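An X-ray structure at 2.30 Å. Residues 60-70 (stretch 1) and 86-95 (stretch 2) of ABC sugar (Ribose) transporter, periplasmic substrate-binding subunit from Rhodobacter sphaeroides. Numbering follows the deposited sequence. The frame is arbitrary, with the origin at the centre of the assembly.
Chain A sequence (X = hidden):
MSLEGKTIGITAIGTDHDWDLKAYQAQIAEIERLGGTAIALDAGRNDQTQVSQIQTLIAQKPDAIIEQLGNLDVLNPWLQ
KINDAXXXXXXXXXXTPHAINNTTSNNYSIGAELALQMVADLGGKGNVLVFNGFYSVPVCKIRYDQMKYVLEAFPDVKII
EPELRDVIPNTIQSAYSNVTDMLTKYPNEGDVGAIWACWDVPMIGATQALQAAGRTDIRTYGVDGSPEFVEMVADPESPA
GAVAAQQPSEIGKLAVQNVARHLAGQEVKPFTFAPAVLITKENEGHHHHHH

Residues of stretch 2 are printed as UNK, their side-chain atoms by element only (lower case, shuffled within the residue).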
ATOM      1  N   GLN A  60      20.808  11.366 -15.817  1.00 36.95           N
ATOM      2  CA  GLN A  60      20.050  11.798 -16.999  1.00 31.97           C
ATOM      3  C   GLN A  60      19.469  13.203 -16.872  1.00 35.80           C
ATOM      4  O   GLN A  60      18.961  13.753 -17.854  1.00 34.72           O
ATOM      5  CB  GLN A  60      18.944  10.806 -17.336  1.00 31.43           C
ATOM      6  CG  GLN A  60      19.429   9.607 -18.131  1.00 39.34           C
ATOM      7  CD  GLN A  60      18.387   8.516 -18.262  1.00 54.21           C
ATOM      8  OE1 GLN A  60      18.356   7.797 -19.258  1.00 64.53           O
ATOM      9  NE2 GLN A  60      17.529   8.385 -17.256  1.00 67.47           N
ATOM     10  N   LYS A  61      19.558  13.767 -15.663  1.00 39.07           N
ATOM     11  CA  LYS A  61      19.100  15.130 -15.351  1.00 37.47           C
ATOM     12  C   LYS A  61      17.687  15.465 -15.871  1.00 46.29           C
ATOM     13  O   LYS A  61      17.541  16.262 -16.811  1.00 46.36           O
ATOM     14  CB  LYS A  61      20.113  16.170 -15.847  1.00 38.94           C
ATOM     15  CG  LYS A  61      21.467  16.103 -15.173  1.00 51.13           C
ATOM     16  CD  LYS A  61      22.497  16.902 -15.962  1.00 56.96           C
ATOM     17  CE  LYS A  61      23.864  16.844 -15.302  1.00 50.54           C
ATOM     18  NZ  LYS A  61      24.387  15.449 -15.237  1.00 39.24           N
ATOM     19  N   PRO A  62      16.639  14.860 -15.266  1.00 45.34           N
ATOM     20  CA  PRO A  62      15.304  15.222 -15.712  1.00 39.27           C
ATOM     21  C   PRO A  62      14.839  16.498 -15.011  1.00 34.16           C
ATOM     22  O   PRO A  62      15.504  16.980 -14.080  1.00 30.88           O
ATOM     23  CB  PRO A  62      14.446  14.015 -15.290  1.00 43.86           C
ATOM     24  CG  PRO A  62      15.328  13.137 -14.425  1.00 38.70           C
ATOM     25  CD  PRO A  62      16.591  13.884 -14.164  1.00 48.32           C
ATOM     26  N   ASP A  63      13.716  17.044 -15.462  1.00 27.79           N
ATOM     27  CA  ASP A  63      13.125  18.217 -14.820  1.00 33.40           C
ATOM     28  C   ASP A  63      12.544  17.917 -13.422  1.00 33.69           C
ATOM     29  O   ASP A  63      12.462  18.822 -12.589  1.00 33.64           O
ATOM     30  CB  ASP A  63      12.093  18.884 -15.736  1.00 37.36           C
ATOM     31  CG  ASP A  63      12.684  19.280 -17.090  1.00 43.97           C
ATOM     32  OD1 ASP A  63      13.041  20.465 -17.271  1.00 44.32           O
ATOM     33  OD2 ASP A  63      12.815  18.401 -17.965  1.00 34.09           O
ATOM     34  N   ALA A  64      12.155  16.658 -13.182  1.00 29.85           N
ATOM     35  CA  ALA A  64      11.790  16.150 -11.846  1.00 27.61           C
ATOM     36  C   ALA A  64      11.742  14.625 -11.785  1.00 25.06           C
ATOM     37  O   ALA A  64      11.624  13.949 -12.805  1.00 29.39           O
ATOM     38  CB  ALA A  64      10.454  16.726 -11.376  1.00 32.19           C
ATOM     39  N   ILE A  65      11.820  14.089 -10.571  1.00 30.48           N
ATOM     40  CA  ILE A  65      11.702  12.643 -10.341  1.00 23.46           C
ATOM     41  C   ILE A  65      10.476  12.319  -9.472  1.00 28.19           C
ATOM     42  O   ILE A  65      10.230  12.992  -8.462  1.00 27.50           O
ATOM     43  CB  ILE A  65      13.012  12.074  -9.729  1.00 19.91           C
ATOM     44  CG1 ILE A  65      14.134  12.113 -10.779  1.00 25.79           C
ATOM     45  CG2 ILE A  65      12.821  10.639  -9.184  1.00 20.25           C
ATOM     46  CD1 ILE A  65      15.542  11.870 -10.226  1.00 27.70           C
ATOM     47  N   ILE A  66       9.692  11.320  -9.891  1.00 28.99           N
ATOM     48  CA  ILE A  66       8.639  10.756  -9.040  1.00 17.83           C
ATOM     49  C   ILE A  66       9.024   9.371  -8.548  1.00 19.49           C
ATOM     50  O   ILE A  66       9.274   8.465  -9.332  1.00 19.68           O
ATOM     51  CB  ILE A  66       7.251  10.676  -9.719  1.00 22.46           C
ATOM     52  CG1 ILE A  66       6.922  11.951 -10.506  1.00 29.01           C
ATOM     53  CG2 ILE A  66       6.187  10.441  -8.661  1.00 28.76           C
ATOM     54  CD1 ILE A  66       5.581  11.887 -11.229  1.00 16.73           C
ATOM     55  N   GLU A  67       9.079   9.212  -7.235  1.00 27.13           N
ATOM     56  CA  GLU A  67       9.437   7.934  -6.650  1.00 18.08           C
ATOM     57  C   GLU A  67       8.163   7.234  -6.164  1.00 16.84           C
ATOM     58  O   GLU A  67       7.335   7.843  -5.502  1.00 16.94           O
ATOM     59  CB  GLU A  67      10.431   8.163  -5.505  1.00 28.20           C
ATOM     60  CG  GLU A  67      11.292   6.960  -5.132  1.00 31.81           C
ATOM     61  CD  GLU A  67      10.516   5.871  -4.415  1.00 48.13           C
ATOM     62  OE1 GLU A  67       9.602   6.201  -3.629  1.00 45.84           O
ATOM     63  OE2 GLU A  67      10.813   4.685  -4.656  1.00 60.10           O
ATOM     64  N   GLN A  68       8.019   5.948  -6.463  1.00 18.61           N
ATOM     65  CA  GLN A  68       6.845   5.194  -6.011  1.00 23.08           C
ATOM     66  C   GLN A  68       7.196   3.987  -5.139  1.00 24.85           C
ATOM     67  O   GLN A  68       7.885   3.073  -5.583  1.00 26.22           O
ATOM     68  CB  GLN A  68       6.013   4.764  -7.214  1.00 19.75           C
ATOM     69  CG  GLN A  68       4.873   3.830  -6.900  1.00 18.84           C
ATOM     70  CD  GLN A  68       4.023   3.552  -8.116  1.00 28.86           C
ATOM     71  OE1 GLN A  68       3.775   4.442  -8.926  1.00 30.37           O
ATOM     72  NE2 GLN A  68       3.573   2.306  -8.257  1.00 31.81           N
ATOM     73  N   LEU A  69       6.715   4.013  -3.896  1.00 35.72           N
ATOM     74  CA  LEU A  69       6.850   2.915  -2.913  1.00 32.48           C
ATOM     75  C   LEU A  69       8.278   2.449  -2.625  1.00 33.72           C
ATOM     76  O   LEU A  69       9.242   3.128  -2.961  1.00 33.21           O
ATOM     77  CB  LEU A  69       5.940   1.732  -3.272  1.00 28.15           C
ATOM     78  CG  LEU A  69       4.454   1.978  -3.005  1.00 41.07           C
ATOM     79  CD1 LEU A  69       3.601   1.143  -3.934  1.00 23.94           C
ATOM     80  CD2 LEU A  69       4.102   1.712  -1.534  1.00 29.17           C
ATOM     81  N   GLY A  70       8.405   1.290  -1.987  1.00 38.24           N
ATOM     82  CA  GLY A  70       9.714   0.765  -1.633  1.00 42.34           C
ATOM     83  C   GLY A  70      10.112   1.059  -0.203  1.00 47.82           C
ATOM     84  O   GLY A  70       9.390   1.741   0.530  1.00 46.84           O
ATOM     85  N   UNK A  86      20.036  18.658  -7.238  1.00 43.83           N
ATOM     86  CA  UNK A  86      19.136  19.788  -7.481  1.00 42.31           C
ATOM     87  C   UNK A  86      17.930  19.437  -8.341  1.00 41.17           C
ATOM     88  O   UNK A  86      17.403  20.291  -9.059  1.00 43.07           O
ATOM     89  N   UNK A  87      17.498  18.178  -8.273  1.00 35.21           N
ATOM     90  CA  UNK A  87      16.357  17.705  -9.048  1.00 32.05           C
ATOM     91  C   UNK A  87      15.150  17.608  -8.116  1.00 35.24           C
ATOM     92  O   UNK A  87      15.235  16.961  -7.070  1.00 42.59           O
ATOM     93  c   UNK A  87      16.640  16.323  -9.713  1.00 37.58           C
ATOM     94  c   UNK A  87      18.509  15.015 -10.892  1.00 23.23           C
ATOM     95  c   UNK A  87      17.881  16.384 -10.614  1.00 36.80           C
ATOM     96  c   UNK A  87      15.426  15.827 -10.514  1.00 20.44           C
ATOM     97  N   UNK A  88      14.031  18.267  -8.486  1.00 41.06           N
ATOM     98  CA  UNK A  88      12.788  18.240  -7.710  1.00 32.38           C
ATOM     99  C   UNK A  88      12.254  16.820  -7.515  1.00 31.02           C
ATOM    100  O   UNK A  88      12.133  16.057  -8.477  1.00 29.76           O
ATOM    101  c   UNK A  88      13.897  19.113  -9.688  1.00 34.16           C
ATOM    102  c   UNK A  88      12.696  19.934  -9.382  1.00 33.18           C
ATOM    103  c   UNK A  88      11.828  19.062  -8.570  1.00 33.52           C
ATOM    104  N   UNK A  89      11.967  16.469  -6.265  1.00 22.40           N
ATOM    105  CA  UNK A  89      11.519  15.124  -5.925  1.00 24.39           C
ATOM    106  C   UNK A  89      10.062  15.095  -5.436  1.00 29.15           C
ATOM    107  O   UNK A  89       9.655  15.866  -4.573  1.00 33.69           O
ATOM    108  c   UNK A  89      13.310  12.658  -3.396  1.00 23.50           C
ATOM    109  c   UNK A  89      12.474  14.476  -4.905  1.00 21.94           C
ATOM    110  c   UNK A  89      12.207  13.066  -4.363  1.00 16.79           C
ATOM    111  c   UNK A  89      12.033  12.013  -5.469  1.00 17.75           C
ATOM    112  N   UNK A  90       9.292  14.193  -6.029  1.00 32.82           N
ATOM    113  CA  UNK A  90       7.894  13.990  -5.699  1.00 24.69           C
ATOM    114  C   UNK A  90       7.741  12.513  -5.410  1.00 26.87           C
ATOM    115  O   UNK A  90       8.449  11.692  -5.993  1.00 30.32           O
ATOM    116  c   UNK A  90       7.017  14.402  -6.880  1.00 19.77           C
ATOM    117  c   UNK A  90       6.022  18.054  -6.777  1.00 29.66           C
ATOM    118  c   UNK A  90       8.014  16.473  -7.894  1.00 26.76           C
ATOM    119  c   UNK A  90       7.016  15.875  -7.128  1.00 20.89           C
ATOM    120  c   UNK A  90       8.014  17.853  -8.109  1.00 27.67           C
ATOM    121  c   UNK A  90       6.030  16.679  -6.569  1.00 26.33           C
ATOM    122  c   UNK A  90       7.018  18.639  -7.544  1.00 26.64           C
ATOM    123  N   UNK A  91       6.847  12.162  -4.496  1.00 25.11           N
ATOM    124  CA  UNK A  91       6.596  10.751  -4.227  1.00 29.81           C
ATOM    125  C   UNK A  91       5.134  10.376  -4.360  1.00 28.39           C
ATOM    126  O   UNK A  91       4.249  11.216  -4.182  1.00 27.83           O
ATOM    127  o   UNK A  91       6.443  11.167  -1.841  1.00 27.07           O
ATOM    128  c   UNK A  91       8.582  10.374  -2.677  1.00 21.85           C
ATOM    129  c   UNK A  91       7.056  10.319  -2.818  1.00 26.66           C
ATOM    130  N   UNK A  92       4.892   9.111  -4.696  1.00 28.71           N
ATOM    131  CA  UNK A  92       3.597   8.517  -4.422  1.00 27.81           C
ATOM    132  C   UNK A  92       3.762   7.473  -3.323  1.00 31.95           C
ATOM    133  O   UNK A  92       4.622   6.590  -3.408  1.00 29.94           O
ATOM    134  c   UNK A  92       3.402   8.594  -6.983  1.00 32.84           C
ATOM    135  c   UNK A  92       2.785   8.059  -5.704  1.00 31.53           C
ATOM    136  c   UNK A  92       2.570   6.563  -5.787  1.00 17.28           C
ATOM    137  N   UNK A  93       2.990   7.669  -2.252  1.00 23.93           N
ATOM    138  CA  UNK A  93       3.001   6.854  -1.023  1.00 25.87           C
ATOM    139  C   UNK A  93       4.229   6.977  -0.118  1.00 31.36           C
ATOM    140  O   UNK A  93       4.119   6.792   1.097  1.00 39.18           O
ATOM    141  o   UNK A  93       0.406   6.112  -1.539  1.00 45.57           O
ATOM    142  o   UNK A  93       0.780   3.957  -1.466  1.00 43.91           O
ATOM    143  c   UNK A  93       2.671   5.381  -1.301  1.00 20.97           C
ATOM    144  c   UNK A  93       1.183   5.136  -1.450  1.00 35.80           C
ATOM    145  N   UNK A  94       5.388   7.285  -0.690  1.00 36.13           N
ATOM    146  CA  UNK A  94       6.622   7.311   0.087  1.00 34.68           C
ATOM    147  C   UNK A  94       6.725   8.610   0.885  1.00 35.72           C
ATOM    148  O   UNK A  94       7.196   9.633   0.384  1.00 44.16           O
ATOM    149  o   UNK A  94       7.632   5.947  -1.655  1.00 38.04           O
ATOM    150  c   UNK A  94       7.865   7.078  -0.807  1.00 34.95           C
ATOM    151  c   UNK A  94       9.121   6.813   0.043  1.00 34.83           C
ATOM    152  N   UNK A  95       6.261   8.565   2.128  1.00 35.34           N
ATOM    153  CA  UNK A  95       6.301   9.741   2.992  1.00 32.13           C
ATOM    154  C   UNK A  95       7.730  10.032   3.431  1.00 36.79           C
ATOM    155  O   UNK A  95       8.284   9.332   4.284  1.00 40.97           O
ATOM    156  c   UNK A  95       5.392   9.553   4.197  1.00 35.22           C
TER
HETATM  157  O   HOH W   1      16.945  19.620 -12.340  1.00 40.63           O
HETATM  158  O   HOH W   2       7.326   3.723   0.324  1.00 19.50           O

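Position 86 has no side-chain atoms. It leaves the preceding helix with positive phi, in a Schellman motif, which favours glycine. It touches nothing on stretch 1. It is Gly-86.

Position 87 carries four carbons, forked at the first, with one arm two carbons long. Its CB points toward stretch 1. The short arm lies 3.9 Å from CG1 of Ile-65, and the end of the long arm lies 4.0 Å from CD of Pro-62. This is Ile-87.

Position 88 has three carbons that close a ring onto the backbone N. The ring carbon bonded to N is 3.2 Å from O of Asp-63, and CB is 3.9 Å from CB of Ala-64. This is Pro-88. Its O accepts a hydrogen bond from N of Ile-65 (2.9 Å).

Position 89 has four carbons, forked at the second. One end carbon reaches back to CG2 of Ile-65 at 4.0 Å. The late fork identifies Leu-89.

Position 90 has one carbon and then a ring of six carbons. A ring carbon lies 4.2 Å from CB of Ala-64, and O of Ile-65 sits at the ring edge. An all-carbon ring with no hydroxyl is Phe-90.

Position 91 has one carbon carrying one oxygen and one carbon. The branch carbon is 4.0 Å from CB of Glu-67. This is Thr-91.

Position 92 has three carbons, forked at the first. One branch lies 3.7 Å from CG2 of Ile-66, the other 3.7 Å from CG of Gln-68. Valine fits by shape: Val-92.

Position 93 has two carbons, the second carrying two oxygens. CB is 3.9 Å from CD2 of Leu-69. As modelled, the group is a carboxylate: Asp-93.

Position 94 has one carbon carrying an oxygen and a carbon. The oxygen donates a hydrogen bond to OE1 of Glu-67 (2.8 Å). This is Thr-94. A water bridges its OG1 and O of Gly-70.

Position 95 has a single carbon and no contact with stretch 1. It is Ala-95.

The contact is a pair of parallel strands. N of Phe-90 bonds to O of Ile-65 (2.9 Å), N of Glu-67 to O of Phe-90 (2.8 Å), and N of Val-92 to O of Glu-67 (2.9 Å). A weak bond from N of Leu-69 to O of Val-92 (3.4 Å) extends the ladder. Side chains alternate: Ile-65, Glu-67, Leu-89 and Thr-91 share one face, and Ile-66, Gln-68, Phe-90 and Val-92 the other. Apolar packing fills much of the seam, and Glu-67 with Thr-94 adds a polar link near its C-terminal end.

Stretch 2, residues 86-95: GIPLFTVDTA
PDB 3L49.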